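Local coordinates for Glyoxalase/Bleomycin resistance protein/dioxygenase domain (Frankia sp., PDB 2RK0) that belongs to the glyoxalase/bleomycin resistance/dioxygenase superfamily and probably binds or transforms a small molecule, though its own substrate is not established, at residues Phe42-Gly45 with Leu51-Val54; Phe66-Pro71 with Ala113-Asp118. All coordinates share one frame; numbering follows the deposited sequence.

Interaction 1 of 2, residues Phe42-Gly45 with Leu51-Val54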
loop_
_atom_site.group_PDB
_atom_site.type_symbol
_atom_site.label_atom_id
_atom_site.label_comp_id
_atom_site.label_asym_id
_atom_site.label_seq_id
_atom_site.Cartn_x
_atom_site.Cartn_y
_atom_site.Cartn_z
ATOM N N PHE A 42 -11.042 9.781 10.337
ATOM C CA PHE A 42 -10.000 8.774 10.251
ATOM C C PHE A 42 -9.861 7.971 11.532
ATOM O O PHE A 42 -10.332 8.376 12.600
ATOM C CB PHE A 42 -8.665 9.446 9.924
ATOM C CG PHE A 42 -8.075 10.195 11.080
ATOM C CD1 PHE A 42 -7.384 9.518 12.082
ATOM C CD2 PHE A 42 -8.247 11.571 11.196
ATOM C CE1 PHE A 42 -6.872 10.197 13.185
ATOM C CE2 PHE A 42 -7.739 12.265 12.298
ATOM C CZ PHE A 42 -7.051 11.575 13.295
ATOM N N ALA A 43 -9.212 6.823 11.401
ATOM C CA ALA A 43 -8.946 5.937 12.519
ATOM C C ALA A 43 -7.586 5.329 12.229
ATOM O O ALA A 43 -7.397 4.649 11.219
ATOM C CB ALA A 43 -10.009 4.846 12.616
ATOM N N HIS A 44 -6.629 5.612 13.102
ATOM C CA HIS A 44 -5.282 5.097 12.951
ATOM C C HIS A 44 -5.098 3.888 13.857
ATOM O O HIS A 44 -5.349 3.961 15.058
ATOM C CB HIS A 44 -4.261 6.168 13.333
ATOM C CG HIS A 44 -2.856 5.659 13.412
ATOM N ND1 HIS A 44 -1.870 6.310 14.122
ATOM C CD2 HIS A 44 -2.270 4.564 12.873
ATOM C CE1 HIS A 44 -0.738 5.635 14.019
ATOM N NE2 HIS A 44 -0.954 4.573 13.267
ATOM N N GLY A 45 -4.654 2.781 13.276
ATOM C CA GLY A 45 -4.429 1.580 14.056
ATOM C C GLY A 45 -3.155 0.887 13.615
ATOM O O GLY A 45 -2.532 1.283 12.628
ATOM N N LEU A 51 2.928 -2.826 11.368
ATOM C CA LEU A 51 2.444 -1.974 10.278
ATOM C C LEU A 51 1.278 -1.081 10.668
ATOM O O LEU A 51 0.262 -1.552 11.186
ATOM C CB LEU A 51 2.034 -2.809 9.059
ATOM C CG LEU A 51 1.477 -1.968 7.899
ATOM C CD1 LEU A 51 2.522 -0.973 7.416
ATOM C CD2 LEU A 51 1.049 -2.875 6.765
ATOM N N SER A 52 1.436 0.214 10.418
ATOM C CA SER A 52 0.395 1.187 10.718
ATOM C C SER A 52 -0.533 1.342 9.527
ATOM O O SER A 52 -0.083 1.527 8.397
ATOM C CB SER A 52 0.992 2.562 11.048
ATOM O OG SER A 52 1.264 2.706 12.430
ATOM N N ILE A 53 -1.829 1.262 9.790
ATOM C CA ILE A 53 -2.826 1.431 8.750
ATOM C C ILE A 53 -3.848 2.456 9.206
ATOM O O ILE A 53 -4.453 2.322 10.275
ATOM C CB ILE A 53 -3.567 0.122 8.431
ATOM C CG1 ILE A 53 -2.600 -0.881 7.812
ATOM C CG2 ILE A 53 -4.720 0.401 7.464
ATOM C CD1 ILE A 53 -3.239 -2.186 7.466
ATOM N N VAL A 54 -4.029 3.486 8.391
ATOM C CA VAL A 54 -4.988 4.526 8.706
ATOM C C VAL A 54 -6.179 4.353 7.774
ATOM O O VAL A 54 -6.013 4.256 6.560
ATOM C CB VAL A 54 -4.387 5.935 8.502
ATOM C CG1 VAL A 54 -5.396 6.992 8.936
ATOM C CG2 VAL A 54 -3.078 6.071 9.299
#
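H44 turns the edge of its imidazole to S52 and lies obliquely against V54. NE2 points in the plane of the ring at S52 OG, 3.0 Å away, in a nearly straight hydrogen bond (172°) in which either group could be the donor. With CG anti to the backbone N (chi1 171°), the ring swings across the neighbouring strand and reaches S52, two residues before its bridge partner V54. On the way it passes one branch of the valine, whose CG2 is 4.0 Å from H44 CD2. The other branch, V54 CG1, packs 4.2 Å from F42 CB, oblique to the phenyl ring.

Beneath these side chains the backbones run antiparallel. H44 and V54 form a non-hydrogen-bonded pair, and G45 and I53 the hydrogen-bonded pair that follows. G45 N gives to I53 O at 3.0 Å, and I53 N returns a bond of 2.9 Å to G45 O. I53 O also accepts from the indole NE1 of W29, so two N-H groups hold this carbonyl. A CA-H...O contact, V54 CA to A43 O at 3.5 Å, adds to the ladder.

The hairpin of strands 40-46 and 52-58 supplies the two central strands of a four-stranded sheet of the glyoxalase fold. A43 packs on L16 and C20 of helix 16-27, whereas S52 and V54 touch H8 of strand 6-12. The in-plane histidine-serine bond should limit the rotation of the imidazole, and a hydroxyl able to give or accept could suit either neutral tautomer of H44.

Interaction 2 of 2, residues Phe66-Pro71 with Ala113-Asp118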
loop_
_atom_site.group_PDB
_atom_site.type_symbol
_atom_site.label_atom_id
_atom_site.label_comp_id
_atom_site.label_asym_id
_atom_site.label_seq_id
_atom_site.Cartn_x
_atom_site.Cartn_y
_atom_site.Cartn_z
ATOM N N PHE A 66 -13.838 0.633 -5.452
ATOM C CA PHE A 66 -12.426 0.304 -5.599
ATOM C C PHE A 66 -12.317 -0.235 -7.022
ATOM O O PHE A 66 -13.105 -1.089 -7.435
ATOM C CB PHE A 66 -11.981 -0.784 -4.628
ATOM C CG PHE A 66 -10.598 -1.294 -4.909
ATOM C CD1 PHE A 66 -9.487 -0.509 -4.630
ATOM C CD2 PHE A 66 -10.414 -2.535 -5.514
ATOM C CE1 PHE A 66 -8.206 -0.947 -4.949
ATOM C CE2 PHE A 66 -9.138 -2.985 -5.840
ATOM C CZ PHE A 66 -8.029 -2.187 -5.556
ATOM N N ASP A 67 -11.346 0.268 -7.772
ATOM C CA ASP A 67 -11.159 -0.165 -9.144
ATOM C C ASP A 67 -9.667 -0.204 -9.447
ATOM O O ASP A 67 -9.068 0.832 -9.732
ATOM C CB ASP A 67 -11.867 0.819 -10.082
ATOM C CG ASP A 67 -11.793 0.401 -11.540
ATOM O OD1 ASP A 67 -11.002 -0.509 -11.876
ATOM O OD2 ASP A 67 -12.522 1.002 -12.355
ATOM N N GLU A 68 -9.073 -1.397 -9.406
ATOM C CA GLU A 68 -7.645 -1.546 -9.668
ATOM C C GLU A 68 -7.159 -1.003 -11.005
ATOM O O GLU A 68 -5.956 -0.842 -11.190
ATOM C CB GLU A 68 -7.205 -3.013 -9.551
ATOM C CG GLU A 68 -8.051 -3.986 -10.348
ATOM C CD GLU A 68 -9.158 -4.582 -9.504
ATOM O OE1 GLU A 68 -8.881 -5.524 -8.718
ATOM O OE2 GLU A 68 -10.302 -4.094 -9.614
ATOM N N THR A 69 -8.065 -0.731 -11.944
ATOM C CA THR A 69 -7.639 -0.200 -13.238
ATOM C C THR A 69 -7.409 1.315 -13.177
ATOM O O THR A 69 -6.984 1.921 -14.160
ATOM C CB THR A 69 -8.667 -0.489 -14.361
ATOM O OG1 THR A 69 -9.891 0.206 -14.085
ATOM C CG2 THR A 69 -8.934 -1.994 -14.474
ATOM N N ARG A 70 -7.704 1.909 -12.020
ATOM C CA ARG A 70 -7.531 3.347 -11.784
ATOM C C ARG A 70 -6.229 3.575 -11.014
ATOM O O ARG A 70 -5.870 2.775 -10.146
ATOM C CB ARG A 70 -8.697 3.883 -10.952
ATOM C CG ARG A 70 -10.046 3.703 -11.610
ATOM C CD ARG A 70 -10.237 4.712 -12.720
ATOM N NE ARG A 70 -11.281 4.301 -13.651
ATOM C CZ ARG A 70 -11.997 5.146 -14.386
ATOM N NH1 ARG A 70 -11.786 6.457 -14.290
ATOM N NH2 ARG A 70 -12.913 4.676 -15.225
ATOM N N PRO A 71 -5.517 4.678 -11.302
ATOM C CA PRO A 71 -4.255 4.944 -10.599
ATOM C C PRO A 71 -4.430 4.920 -9.085
ATOM O O PRO A 71 -5.438 5.386 -8.547
ATOM C CB PRO A 71 -3.849 6.322 -11.119
ATOM C CG PRO A 71 -4.464 6.361 -12.494
ATOM C CD PRO A 71 -5.832 5.776 -12.234
ATOM N N ALA A 113 -5.480 -14.578 -1.267
ATOM C CA ALA A 113 -5.989 -13.321 -1.796
ATOM C C ALA A 113 -7.382 -13.055 -1.244
ATOM O O ALA A 113 -8.256 -13.927 -1.287
ATOM C CB ALA A 113 -6.015 -13.374 -3.333
ATOM N N PHE A 114 -7.590 -11.854 -0.710
ATOM C CA PHE A 114 -8.885 -11.504 -0.140
ATOM C C PHE A 114 -9.207 -10.020 -0.303
ATOM O O PHE A 114 -8.359 -9.221 -0.713
ATOM C CB PHE A 114 -8.927 -11.922 1.340
ATOM C CG PHE A 114 -7.840 -11.299 2.192
ATOM C CD1 PHE A 114 -8.141 -10.264 3.078
ATOM C CD2 PHE A 114 -6.526 -11.759 2.124
ATOM C CE1 PHE A 114 -7.152 -9.692 3.896
ATOM C CE2 PHE A 114 -5.522 -11.199 2.932
ATOM C CZ PHE A 114 -5.839 -10.164 3.819
ATOM N N ARG A 115 -10.444 -9.655 0.014
ATOM C CA ARG A 115 -10.884 -8.272 -0.119
ATOM C C ARG A 115 -11.440 -7.764 1.199
ATOM O O ARG A 115 -11.974 -8.536 1.985
ATOM C CB ARG A 115 -11.987 -8.174 -1.171
ATOM C CG ARG A 115 -11.645 -8.792 -2.502
ATOM C CD ARG A 115 -10.729 -7.905 -3.294
ATOM N NE ARG A 115 -10.479 -8.453 -4.621
ATOM C CZ ARG A 115 -10.462 -7.724 -5.733
ATOM N NH1 ARG A 115 -10.685 -6.416 -5.665
ATOM N NH2 ARG A 115 -10.216 -8.299 -6.906
ATOM N N ASP A 116 -11.324 -6.465 1.444
ATOM C CA ASP A 116 -11.874 -5.936 2.677
ATOM C C ASP A 116 -13.304 -5.495 2.406
ATOM O O ASP A 116 -13.833 -5.744 1.319
ATOM C CB ASP A 116 -11.019 -4.785 3.221
ATOM C CG ASP A 116 -11.120 -3.510 2.397
ATOM O OD1 ASP A 116 -11.843 -3.460 1.372
ATOM O OD2 ASP A 116 -10.452 -2.540 2.803
ATOM N N ALA A 117 -13.927 -4.851 3.385
ATOM C CA ALA A 117 -15.311 -4.403 3.254
ATOM C C ALA A 117 -15.576 -3.516 2.033
ATOM O O ALA A 117 -16.702 -3.451 1.547
ATOM C CB ALA A 117 -15.739 -3.689 4.525
ATOM N N ASP A 118 -14.543 -2.836 1.541
ATOM C CA ASP A 118 -14.684 -1.979 0.363
ATOM C C ASP A 118 -14.157 -2.654 -0.903
ATOM O O ASP A 118 -13.960 -2.012 -1.934
ATOM C CB ASP A 118 -13.951 -0.659 0.597
ATOM C CG ASP A 118 -14.720 0.266 1.509
ATOM O OD1 ASP A 118 -15.566 1.020 0.995
ATOM O OD2 ASP A 118 -14.497 0.224 2.737
HETATM O O HOH W 1 -15.474 -0.269 -3.447
HETATM O O HOH W 2 -12.364 -5.067 -8.275
#
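E68 and R115 meet through a salt bridge and, beside it, a water that E68 OE2 accepts from at 2.6 Å. The same water is only weakly bonded to R115 NH1. In the direct contact E68 OE1 stands 3.6 Å from R115 NH2, with carboxylate and guanidinium planes turned 67° apart, so the groups do not pair in the flat two-pronged manner. The bend of the glutamate at chi2 (-94°) turns its carboxylate to the guanidinium of R115; R115 is bent at chi2 as well. The stronger hold on the arginine is the bond from NH1 to the carbonyl of N119.

F66 lies beside this pair. Its CE2 lies 3.8 Å from R115 NH1, the ring and guanidinium planes being nearly perpendicular (83°), while over one face, toward the rim, sits the backbone N of E68. Farther along, F66 CB packs 3.6 Å from D118 O, and a second water bridges the two segments here, accepting from F66 N and giving to D118 O at 2.8 Å.

Each segment is shaped by an aspartate. D67 OD1 takes T69 N and T69 OG1 from the same face of its carboxylate, an Asx turn within the type I turn D67-R70. D116 OD1 receives D118 N in another Asx turn, and D118 OD1 in turn accepts from R14 N.

The loop also meets the second subunit: E68 O bonds to T12 OG1 of that subunit, and R70 forms a salt bridge with D64 of that subunit. One long ion pair, two bridging waters and the F66 ring join the segments, so the polar link is largely water-mediated, while an Asx turn shapes each side.

The two contacts stand about 18 Å apart between centres, with nearest atoms about 8 Å apart, and do not touch. Interaction 1 is partly buried and joins sequence neighbours, the two strands of one hairpin, through direct backbone bonds and a side-chain hydrogen bond. Interaction 2 is a surface contact between elements far apart in sequence: the irregular segment 66-71, part of the connection between the two sheets, and the end of strand 109-115 with the turn that follows it. Here the bonding passes largely through charge and water. Regular strand pairing joins the two central strands of the first sheet, while interaction 2 lays the loop against the other sheet, where it meets the partner subunit.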